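Local coordinates for SLT domain-containing protein (Bdellovibrio bacteriovorus HD100, PDB 6TAB) that probably cleaves peptidoglycan as a lysozyme with altered substrate specificity, helping this periplasmic predator to leave its prey cell, at residues 81-86 with 144-149; 108-113 with 118-123; 232-235 with 239-242. All blocks are in the same frame, centred on the assembly; numbering follows the deposited sequence.

Interaction 1. Residues 81-86 with 144-149; sequences EDKVAD and SNFKTA
The two loops come nearest at Lys83 and Phe146, whose CA atoms lie 7.4 Å apart, and no hydrogen bond joins them; side chains alone bridge the gap. The contact turns on the Phe146 ring. The methylene CB of Lys83 stands over one face of this ring, displaced toward its rim, in a CH-pi contact of 4.3 Å to the centroid. The next carbon, Lys83 CG, meets Phe146 CE2 at 3.6 Å. Bends at chi2 (-68°) and chi4 (86°) then bring the ammonium end of the lysine beyond the rim, with NZ 4.0 Å from Phe146 CE2. At the root of the aromatic side chain the CG2 branch of Val84 packs on Phe146 CB at 3.8 Å. Ser144 to Lys147 form a type I' turn, closed by a bond from Lys147 N to Ser144 O, just where helix 125-144 ends. Ser144 would correspond to the serine of the Glu-Ser motif of SLT-type lysozymes, in whose relatives the glutamate is the catalytic acid, so the turn probably lies beside the active site. The buried hydroxyl of Ser144 is satisfied by Leu169 O and weakly receives Phe146 N. Phe146 also touches Leu79, Trp80, Val140 and Arg141, so its side chain joins the loop before helix 87-101 to the end of helix 125-144.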
ATOM      1  N   GLU A  81      -8.527   0.295 -12.209  1.00 14.58           N
ATOM      2  CA  GLU A  81      -9.698   0.010 -13.042  1.00 15.73           C
ATOM      3  C   GLU A  81      -9.596   0.687 -14.426  1.00 18.33           C
ATOM      4  O   GLU A  81     -10.277   0.266 -15.353  1.00 24.13           O
ATOM      5  CB  GLU A  81     -11.016   0.379 -12.338  1.00 15.32           C
ATOM      6  CG  GLU A  81     -11.248  -0.384 -11.041  1.00 15.36           C
ATOM      7  CD  GLU A  81     -12.638  -0.401 -10.433  1.00 15.73           C
ATOM      8  OE1 GLU A  81     -13.606   0.083 -11.096  1.00 18.68           O
ATOM      9  OE2 GLU A  81     -12.745  -0.907  -9.265  1.00 17.18           O
ATOM     10  N   ASP A  82      -8.746   1.710 -14.574  1.00 17.82           N
ATOM     11  CA  ASP A  82      -8.507   2.430 -15.841  1.00 19.95           C
ATOM     12  C   ASP A  82      -7.430   1.726 -16.732  1.00 24.68           C
ATOM     13  O   ASP A  82      -7.219   2.093 -17.892  1.00 32.02           O
ATOM     14  CB  ASP A  82      -8.041   3.872 -15.560  1.00 19.70           C
ATOM     15  CG  ASP A  82      -8.677   4.614 -14.372  1.00 26.77           C
ATOM     16  OD1 ASP A  82      -9.763   4.226 -13.949  1.00 43.96           O
ATOM     17  OD2 ASP A  82      -8.103   5.617 -13.904  1.00 27.35           O
ATOM     18  N   LYS A  83      -6.581   0.881 -16.127  1.00 26.78           N
ATOM     19  CA  LYS A  83      -5.268   0.457 -16.704  1.00 23.80           C
ATOM     20  C   LYS A  83      -5.225  -1.051 -17.032  1.00 26.95           C
ATOM     21  O   LYS A  83      -4.388  -1.478 -17.858  1.00 30.63           O
ATOM     22  CB  LYS A  83      -4.091   0.832 -15.787  1.00 29.64           C
ATOM     23  CG  LYS A  83      -3.977   2.319 -15.441  1.00 36.58           C
ATOM     24  CD  LYS A  83      -3.600   3.184 -16.636  1.00 40.56           C
ATOM     25  CE  LYS A  83      -3.136   4.584 -16.269  1.00 48.55           C
ATOM     26  NZ  LYS A  83      -1.680   4.647 -15.959  1.00 49.16           N
ATOM     27  N   VAL A  84      -6.112  -1.856 -16.423  1.00 22.89           N
ATOM     28  CA  VAL A  84      -5.971  -3.301 -16.372  1.00 22.71           C
ATOM     29  C   VAL A  84      -7.323  -4.004 -16.594  1.00 20.92           C
ATOM     30  O   VAL A  84      -8.335  -3.639 -15.990  1.00 22.31           O
ATOM     31  CB  VAL A  84      -5.404  -3.646 -14.977  1.00 30.14           C
ATOM     32  CG1 VAL A  84      -5.417  -5.115 -14.667  1.00 32.52           C
ATOM     33  CG2 VAL A  84      -4.014  -3.069 -14.770  1.00 35.17           C
ATOM     34  N   ALA A  85      -7.337  -5.044 -17.450  1.00 23.38           N
ATOM     35  CA  ALA A  85      -8.597  -5.771 -17.769  1.00 26.63           C
ATOM     36  C   ALA A  85      -9.295  -6.336 -16.517  1.00 24.32           C
ATOM     37  O   ALA A  85     -10.516  -6.290 -16.425  1.00 30.55           O
ATOM     38  CB  ALA A  85      -8.340  -6.871 -18.779  1.00 29.76           C
ATOM     39  N   ASP A  86      -8.513  -6.860 -15.565  1.00 22.26           N
ATOM     40  CA  ASP A  86      -9.005  -7.519 -14.336  1.00 24.56           C
ATOM     41  C   ASP A  86      -9.130  -6.500 -13.185  1.00 20.52           C
ATOM     42  O   ASP A  86      -9.239  -6.908 -12.007  1.00 20.09           O
ATOM     43  CB  ASP A  86      -8.065  -8.662 -13.915  1.00 27.86           C
ATOM     44  CG  ASP A  86      -8.052  -9.868 -14.833  1.00 32.10           C
ATOM     45  OD1 ASP A  86      -8.980  -9.981 -15.654  1.00 34.42           O
ATOM     46  OD2 ASP A  86      -7.140 -10.724 -14.691  1.00 32.87           O
ATOM     47  N   SER A 144       5.278  -0.374  -9.757  1.00 15.61           N
ATOM     48  CA  SER A 144       5.284  -1.309 -10.936  1.00 16.55           C
ATOM     49  C   SER A 144       4.548  -0.812 -12.199  1.00 17.42           C
ATOM     50  O   SER A 144       4.495  -1.559 -13.173  1.00 18.45           O
ATOM     51  CB  SER A 144       4.658  -2.625 -10.528  1.00 16.61           C
ATOM     52  OG  SER A 144       3.276  -2.459 -10.230  1.00 15.76           O
ATOM     53  N   ASN A 145       3.886   0.342 -12.152  1.00 17.15           N
ATOM     54  CA  ASN A 145       3.040   0.787 -13.270  1.00 17.36           C
ATOM     55  C   ASN A 145       2.060  -0.338 -13.650  1.00 16.29           C
ATOM     56  O   ASN A 145       1.770  -0.536 -14.850  1.00 19.09           O
ATOM     57  CB  ASN A 145       3.815   1.304 -14.499  1.00 21.63           C
ATOM     58  CG  ASN A 145       2.970   2.231 -15.351  1.00 27.56           C
ATOM     59  OD1 ASN A 145       1.982   2.807 -14.891  1.00 29.57           O
ATOM     60  ND2 ASN A 145       3.345   2.373 -16.615  1.00 34.58           N
ATOM     61  N   PHE A 146       1.527  -1.025 -12.627  1.00 16.14           N
ATOM     62  CA  PHE A 146       0.432  -2.026 -12.757  1.00 16.39           C
ATOM     63  C   PHE A 146       0.881  -3.336 -13.433  1.00 16.45           C
ATOM     64  O   PHE A 146       0.020  -4.142 -13.881  1.00 20.73           O
ATOM     65  CB  PHE A 146      -0.811  -1.449 -13.458  1.00 17.76           C
ATOM     66  CG  PHE A 146      -1.329  -0.171 -12.825  1.00 18.42           C
ATOM     67  CD1 PHE A 146      -2.063  -0.183 -11.643  1.00 16.32           C
ATOM     68  CD2 PHE A 146      -1.025   1.063 -13.381  1.00 18.92           C
ATOM     69  CE1 PHE A 146      -2.511   0.988 -11.067  1.00 17.86           C
ATOM     70  CE2 PHE A 146      -1.470   2.244 -12.790  1.00 20.60           C
ATOM     71  CZ  PHE A 146      -2.197   2.207 -11.612  1.00 19.36           C
ATOM     72  N   LYS A 147       2.198  -3.611 -13.420  1.00 15.98           N
ATOM     73  CA  LYS A 147       2.799  -4.810 -14.076  1.00 17.08           C
ATOM     74  C   LYS A 147       3.112  -5.886 -13.014  1.00 16.10           C
ATOM     75  O   LYS A 147       4.153  -5.842 -12.324  1.00 16.41           O
ATOM     76  CB  LYS A 147       4.073  -4.440 -14.851  1.00 18.90           C
ATOM     77  CG  LYS A 147       3.856  -3.483 -16.016  1.00 21.29           C
ATOM     78  CD  LYS A 147       5.136  -3.153 -16.751  1.00 29.16           C
ATOM     79  CE  LYS A 147       6.065  -2.208 -16.006  1.00 37.40           C
ATOM     80  NZ  LYS A 147       7.123  -1.710 -16.917  1.00 48.37           N
ATOM     81  N   THR A 148       2.216  -6.888 -12.928  1.00 15.05           N
ATOM     82  CA  THR A 148       2.344  -7.973 -11.937  1.00 15.10           C
ATOM     83  C   THR A 148       3.611  -8.817 -12.175  1.00 15.50           C
ATOM     84  O   THR A 148       4.121  -9.447 -11.204  1.00 16.51           O
ATOM     85  CB  THR A 148       1.062  -8.813 -11.862  1.00 16.67           C
ATOM     86  OG1 THR A 148       0.983  -9.545 -10.631  1.00 16.68           O
ATOM     87  CG2 THR A 148       0.881  -9.756 -13.044  1.00 19.81           C
ATOM     88  N   ALA A 149       4.139  -8.843 -13.414  1.00 16.95           N
ATOM     89  CA  ALA A 149       5.361  -9.649 -13.719  1.00 17.68           C
ATOM     90  C   ALA A 149       6.683  -8.968 -13.301  1.00 17.97           C
ATOM     91  O   ALA A 149       7.736  -9.585 -13.390  1.00 19.91           O
ATOM     92  CB  ALA A 149       5.410  -9.962 -15.205  1.00 19.91           C
TER

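Interaction 2. Residues 108-113 with 118-123; sequences VIPADR and PKYSSL
Pro110 O is gripped twice by Arg113, whose backbone N and guanidinium NH1 reach it from opposite faces of the carbonyl plane. The first bond closes a type I turn leading into helix 113-116; the second, from Arg113 NH1 to Pro110 O, is 3.0 Å long. With CG between the backbone N and the carbonyl carbon (chi1 62°), the otherwise extended arginine runs back to this oxygen, and Ile109 CG2 lies above one guanidinium face, toward its rim. Across the contact, Arg113 CB meets Tyr120 CB at 4.0 Å. Pro110 CG lies over one face of the Tyr120 ring, toward its rim, and Pro110 CD comes closest, 3.6 Å from Tyr120 CD1. A water accepts from Tyr120 OH at 2.6 Å and donates to Val108 O at 2.7 Å, while Trp132 NE1 of helix 125-144 donates to the same hydroxyl. The arrangement is a short helical excursion: the chain leaves through the turn and helix 113-116 and returns through the 3-10 segment 120-122, closing on Tyr120. The Cys117-Cys253 disulfide and the Lys119-Lys254 salt bridge tie it to the C terminus, and Asp112 accepts from Ile214 N and Ala215 N after helix 193-211.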
ATOM      1  N   VAL A 108      -7.544   3.046  12.853  1.00 12.12           N
ATOM      2  CA  VAL A 108      -6.612   4.165  13.176  1.00 12.71           C
ATOM      3  C   VAL A 108      -7.238   5.513  12.775  1.00 12.40           C
ATOM      4  O   VAL A 108      -7.822   5.632  11.691  1.00 14.42           O
ATOM      5  CB  VAL A 108      -5.260   3.987  12.427  1.00 15.53           C
ATOM      6  CG1 VAL A 108      -4.282   5.119  12.692  1.00 17.49           C
ATOM      7  CG2 VAL A 108      -4.639   2.661  12.761  1.00 18.16           C
ATOM      8  N   ILE A 109      -7.061   6.545  13.591  1.00 12.67           N
ATOM      9  CA  ILE A 109      -7.317   7.893  13.176  1.00 13.58           C
ATOM     10  C   ILE A 109      -5.911   8.554  13.063  1.00 12.51           C
ATOM     11  O   ILE A 109      -5.218   8.848  14.084  1.00 15.17           O
ATOM     12  CB  ILE A 109      -8.210   8.723  14.155  1.00 14.95           C
ATOM     13  CG1 ILE A 109      -9.581   8.059  14.263  1.00 16.74           C
ATOM     14  CG2 ILE A 109      -8.333  10.203  13.759  1.00 16.37           C
ATOM     15  CD1 ILE A 109     -10.503   8.655  15.286  1.00 22.34           C
ATOM     16  N   PRO A 110      -5.317   8.688  11.844  1.00 12.49           N
ATOM     17  CA  PRO A 110      -3.880   8.948  11.686  1.00 13.23           C
ATOM     18  C   PRO A 110      -3.439  10.379  12.071  1.00 12.15           C
ATOM     19  O   PRO A 110      -4.165  11.357  11.765  1.00 12.82           O
ATOM     20  CB  PRO A 110      -3.563   8.686  10.213  1.00 16.62           C
ATOM     21  CG  PRO A 110      -4.813   8.391   9.564  1.00 21.15           C
ATOM     22  CD  PRO A 110      -5.946   8.411  10.534  1.00 15.04           C
ATOM     23  N   ALA A 111      -2.247  10.507  12.693  1.00 12.31           N
ATOM     24  CA  ALA A 111      -1.730  11.811  13.139  1.00 12.48           C
ATOM     25  C   ALA A 111      -1.412  12.757  11.980  1.00 14.16           C
ATOM     26  O   ALA A 111      -1.373  13.982  12.221  1.00 16.12           O
ATOM     27  CB  ALA A 111      -0.516  11.657  14.005  1.00 14.40           C
ATOM     28  N   ASP A 112      -1.159  12.217  10.784  1.00 13.14           N
ATOM     29  CA  ASP A 112      -0.879  13.017   9.565  1.00 13.78           C
ATOM     30  C   ASP A 112      -2.108  13.123   8.646  1.00 12.51           C
ATOM     31  O   ASP A 112      -1.948  13.405   7.436  1.00 13.59           O
ATOM     32  CB  ASP A 112       0.366  12.472   8.878  1.00 14.59           C
ATOM     33  CG  ASP A 112       0.341  10.976   8.576  1.00 14.15           C
ATOM     34  OD1 ASP A 112      -0.641  10.261   8.998  1.00 15.57           O
ATOM     35  OD2 ASP A 112       1.336  10.501   7.925  1.00 15.44           O
ATOM     36  N   ARG A 113      -3.335  12.961   9.159  1.00 12.46           N
ATOM     37  CA  ARG A 113      -4.548  13.205   8.362  1.00 13.02           C
ATOM     38  C   ARG A 113      -4.590  14.645   7.817  1.00 12.59           C
ATOM     39  O   ARG A 113      -5.092  14.842   6.688  1.00 13.34           O
ATOM     40  CB  ARG A 113      -5.795  12.846   9.168  1.00 13.04           C
ATOM     41  CG  ARG A 113      -6.014  13.653  10.445  1.00 13.87           C
ATOM     42  CD  ARG A 113      -7.028  12.977  11.370  1.00 14.25           C
ATOM     43  NE  ARG A 113      -7.316  13.696  12.615  1.00 14.00           N
ATOM     44  CZ  ARG A 113      -6.618  13.630  13.766  1.00 13.19           C
ATOM     45  NH1 ARG A 113      -5.581  12.812  13.915  1.00 12.89           N
ATOM     46  NH2 ARG A 113      -7.046  14.381  14.783  1.00 16.07           N
ATOM     47  N   PRO A 118      -7.756  15.488   4.973  1.00 13.89           N
ATOM     48  CA  PRO A 118      -8.191  16.335   6.085  1.00 15.02           C
ATOM     49  C   PRO A 118      -9.493  15.929   6.812  1.00 15.18           C
ATOM     50  O   PRO A 118      -9.588  16.114   8.053  1.00 16.81           O
ATOM     51  CB  PRO A 118      -8.265  17.730   5.423  1.00 16.39           C
ATOM     52  CG  PRO A 118      -7.157  17.658   4.389  1.00 17.34           C
ATOM     53  CD  PRO A 118      -7.233  16.256   3.824  1.00 16.22           C
ATOM     54  N   LYS A 119     -10.458  15.346   6.083  1.00 14.07           N
ATOM     55  CA  LYS A 119     -11.746  14.934   6.637  1.00 14.22           C
ATOM     56  C   LYS A 119     -11.759  13.447   7.062  1.00 13.57           C
ATOM     57  O   LYS A 119     -12.857  12.904   7.250  1.00 15.22           O
ATOM     58  CB  LYS A 119     -12.894  15.257   5.663  1.00 16.28           C
ATOM     59  CG  LYS A 119     -13.124  16.731   5.379  1.00 19.22           C
ATOM     60  CD  LYS A 119     -14.307  16.955   4.435  1.00 24.25           C
ATOM     61  CE  LYS A 119     -14.681  18.416   4.326  1.00 29.00           C
ATOM     62  NZ  LYS A 119     -15.666  18.663   3.242  1.00 32.72           N
ATOM     63  N   TYR A 120     -10.586  12.816   7.269  1.00 13.38           N
ATOM     64  CA  TYR A 120     -10.539  11.380   7.572  1.00 13.44           C
ATOM     65  C   TYR A 120     -11.457  11.003   8.754  1.00 13.64           C
ATOM     66  O   TYR A 120     -12.092   9.941   8.742  1.00 14.39           O
ATOM     67  CB  TYR A 120      -9.078  10.931   7.829  1.00 13.91           C
ATOM     68  CG  TYR A 120      -8.889   9.435   7.736  1.00 13.71           C
ATOM     69  CD1 TYR A 120      -9.076   8.629   8.849  1.00 14.45           C
ATOM     70  CD2 TYR A 120      -8.520   8.817   6.544  1.00 16.84           C
ATOM     71  CE1 TYR A 120      -8.947   7.243   8.773  1.00 14.30           C
ATOM     72  CE2 TYR A 120      -8.432   7.437   6.448  1.00 16.52           C
ATOM     73  CZ  TYR A 120      -8.598   6.638   7.575  1.00 14.79           C
ATOM     74  OH  TYR A 120      -8.452   5.273   7.483  1.00 16.18           O
ATOM     75  N   SER A 121     -11.436  11.802   9.826  1.00 15.98           N
ATOM     76  CA  SER A 121     -12.193  11.448  11.036  1.00 18.31           C
ATOM     77  C   SER A 121     -13.710  11.397  10.807  1.00 19.99           C
ATOM     78  O   SER A 121     -14.413  10.849  11.682  1.00 25.35           O
ATOM     79  CB  SER A 121     -11.881  12.374  12.197  1.00 21.32           C
ATOM     80  OG  SER A 121     -12.335  13.690  11.943  1.00 26.71           O
ATOM     81  N   SER A 122     -14.207  11.973   9.694  1.00 17.88           N
ATOM     82  CA  SER A 122     -15.646  11.968   9.341  1.00 19.07           C
ATOM     83  C   SER A 122     -16.060  10.762   8.476  1.00 17.77           C
ATOM     84  O   SER A 122     -17.263  10.561   8.235  1.00 20.84           O
ATOM     85  CB  SER A 122     -16.039  13.246   8.603  1.00 23.40           C
ATOM     86  OG  SER A 122     -15.792  14.393   9.391  1.00 30.22           O
ATOM     87  N   LEU A 123     -15.104   9.970   7.991  1.00 15.12           N
ATOM     88  CA  LEU A 123     -15.397   8.899   7.018  1.00 15.39           C
ATOM     89  C   LEU A 123     -16.087   7.698   7.702  1.00 15.13           C
ATOM     90  O   LEU A 123     -15.687   7.273   8.804  1.00 16.92           O
ATOM     91  CB  LEU A 123     -14.104   8.437   6.321  1.00 14.37           C
ATOM     92  CG  LEU A 123     -13.359   9.489   5.498  1.00 16.82           C
ATOM     93  CD1 LEU A 123     -12.132   8.854   4.833  1.00 19.69           C
ATOM     94  CD2 LEU A 123     -14.253  10.160   4.456  1.00 20.14           C
TER
HETATM   95  O   HOH W   1      -8.458   3.920   9.698  1.00 15.08           O

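Interaction 3. Residues 232-235 with 239-242; sequences LRAG and SYKS
Ala234 sits squarely on the Tyr240 ring, and this is the tightly packed heart of the contact. Its CA lies 3.4 Å from the ring centroid, only 4° off the normal, a CH-pi contact made by the backbone itself over the middle of the face. Ala234 CB continues the cover toward the phenol end, 3.6 Å from Tyr240 CZ. Three carbonyl oxygens of the loop, those of Leu232, Arg233 and Gly235, lie obliquely to the ring on the side of Ala234, Leu232 O being 3.7 Å from Tyr240 CE1. Having CG anti to the backbone N (chi1 172°) swings the ring off the helix and presents one flat side to the loop. No hydrogen bond crosses the contact, so the fit rests on the CH-pi contact and apolar packing. The margin toward solvent, at exposed Gly235 and Lys241, is much looser. Lys241 merely brushes the loop, its CG 4.0 Å from Gly235 O, before its ammonium group forms a salt bridge with Asp236. The side chain of Arg233 leaves the backbone on the side away from the helix, where NE donates to Ala226 O and the guanidinium makes a cation-pi contact with Trp222. On the inner side, Leu232 rests on Met139 while Ser239 and Ser242 rest on Phe142, both partners being on helix 125-144. The arrangement is a local loop-on-helix contact, in which the chain entering helix 238-248 folds back over an aromatic residue of its first turn, at the C-terminal helix of this lysozyme-like fold.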
ATOM      1  N   LEU A 232       6.487   6.238  -0.336  1.00 15.18           N
ATOM      2  CA  LEU A 232       5.773   6.933   0.762  1.00 15.36           C
ATOM      3  C   LEU A 232       6.716   7.821   1.596  1.00 16.43           C
ATOM      4  O   LEU A 232       6.227   8.487   2.529  1.00 16.53           O
ATOM      5  CB  LEU A 232       5.026   5.921   1.657  1.00 14.39           C
ATOM      6  CG  LEU A 232       3.841   5.203   1.016  1.00 15.53           C
ATOM      7  CD1 LEU A 232       3.216   4.216   1.985  1.00 14.96           C
ATOM      8  CD2 LEU A 232       2.782   6.172   0.489  1.00 17.93           C
ATOM      9  N   ARG A 233       8.021   7.845   1.295  1.00 15.63           N
ATOM     10  CA  ARG A 233       9.025   8.656   2.026  1.00 16.30           C
ATOM     11  C   ARG A 233       9.119  10.069   1.419  1.00 17.21           C
ATOM     12  O   ARG A 233       9.427  10.239   0.222  1.00 18.56           O
ATOM     13  CB  ARG A 233      10.379   7.945   1.992  1.00 17.82           C
ATOM     14  CG  ARG A 233      10.389   6.637   2.788  1.00 17.57           C
ATOM     15  CD  ARG A 233      11.746   5.952   2.891  1.00 19.45           C
ATOM     16  NE  ARG A 233      11.607   4.684   3.589  1.00 20.96           N
ATOM     17  CZ  ARG A 233      12.623   3.990   4.104  1.00 25.60           C
ATOM     18  NH1 ARG A 233      13.871   4.321   3.813  1.00 31.62           N
ATOM     19  NH2 ARG A 233      12.397   2.989   4.946  1.00 27.40           N
ATOM     20  N   ALA A 234       8.863  11.081   2.247  1.00 18.31           N
ATOM     21  CA  ALA A 234       8.801  12.470   1.822  1.00 19.33           C
ATOM     22  C   ALA A 234      10.123  12.878   1.167  1.00 21.12           C
ATOM     23  O   ALA A 234      11.232  12.519   1.623  1.00 25.15           O
ATOM     24  CB  ALA A 234       8.511  13.372   3.000  1.00 21.07           C
ATOM     25  N   GLY A 235       9.975  13.629   0.077  1.00 23.06           N
ATOM     26  CA  GLY A 235      11.082  14.217  -0.644  1.00 26.82           C
ATOM     27  C   GLY A 235      10.616  14.881  -1.938  1.00 25.96           C
ATOM     28  O   GLY A 235       9.414  14.873  -2.261  1.00 26.91           O
ATOM     29  N   SER A 239       6.885  10.545  -7.380  1.00 19.29           N
ATOM     30  CA  SER A 239       6.031   9.514  -6.772  1.00 18.47           C
ATOM     31  C   SER A 239       5.351  10.044  -5.497  1.00 17.41           C
ATOM     32  O   SER A 239       4.124  10.067  -5.396  1.00 15.97           O
ATOM     33  CB  SER A 239       6.819   8.248  -6.518  1.00 17.93           C
ATOM     34  OG  SER A 239       7.918   8.470  -5.629  1.00 19.82           O
ATOM     35  N   TYR A 240       6.172  10.448  -4.524  1.00 16.97           N
ATOM     36  CA  TYR A 240       5.648  10.925  -3.214  1.00 16.33           C
ATOM     37  C   TYR A 240       4.717  12.135  -3.430  1.00 16.66           C
ATOM     38  O   TYR A 240       3.599  12.179  -2.885  1.00 15.75           O
ATOM     39  CB  TYR A 240       6.788  11.285  -2.254  1.00 16.09           C
ATOM     40  CG  TYR A 240       6.292  11.951  -0.979  1.00 16.06           C
ATOM     41  CD1 TYR A 240       5.788  11.196   0.069  1.00 16.90           C
ATOM     42  CD2 TYR A 240       6.275  13.330  -0.826  1.00 16.48           C
ATOM     43  CE1 TYR A 240       5.283  11.787   1.221  1.00 16.77           C
ATOM     44  CE2 TYR A 240       5.793  13.941   0.328  1.00 17.62           C
ATOM     45  CZ  TYR A 240       5.302  13.163   1.366  1.00 17.04           C
ATOM     46  OH  TYR A 240       4.772  13.747   2.498  1.00 19.43           O
ATOM     47  N   LYS A 241       5.164  13.116  -4.237  1.00 16.84           N
ATOM     48  CA  LYS A 241       4.360  14.348  -4.435  1.00 18.35           C
ATOM     49  C   LYS A 241       2.984  14.021  -5.041  1.00 16.89           C
ATOM     50  O   LYS A 241       1.966  14.614  -4.643  1.00 17.91           O
ATOM     51  CB  LYS A 241       5.128  15.388  -5.269  1.00 21.22           C
ATOM     52  CG  LYS A 241       6.325  16.026  -4.557  1.00 24.22           C
ATOM     53  CD  LYS A 241       7.035  17.137  -5.312  1.00 33.97           C
ATOM     54  CE  LYS A 241       7.536  16.710  -6.669  1.00 41.42           C
ATOM     55  NZ  LYS A 241       8.276  17.817  -7.310  1.00 50.57           N
ATOM     56  N   SER A 242       2.947  13.081  -5.995  1.00 16.03           N
ATOM     57  CA  SER A 242       1.728  12.651  -6.646  1.00 16.34           C
ATOM     58  C   SER A 242       0.799  11.873  -5.706  1.00 14.62           C
ATOM     59  O   SER A 242      -0.403  12.125  -5.668  1.00 15.06           O
ATOM     60  CB  SER A 242       2.016  11.831  -7.901  1.00 17.90           C
ATOM     61  OG  SER A 242       2.713  12.578  -8.897  1.00 23.09           O
TER

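From the N terminus, the chain passes through 81-86 into helix 87-101, and interaction 1 closes only when residues 144-149 return after helix 125-144. Within that long loop, interaction 2 opens and closes around the short helix 113-116, at the opposite side of the chain's centre; the two centres are 29 Å apart. Interaction 3 follows in series and closes a tight loop at the start of helix 238-248. Its centre lies 21 Å from that of interaction 1 and 19 Å from that of interaction 2, and none of the three touches another. Helix 125-144 runs past all three contacts and ties them together.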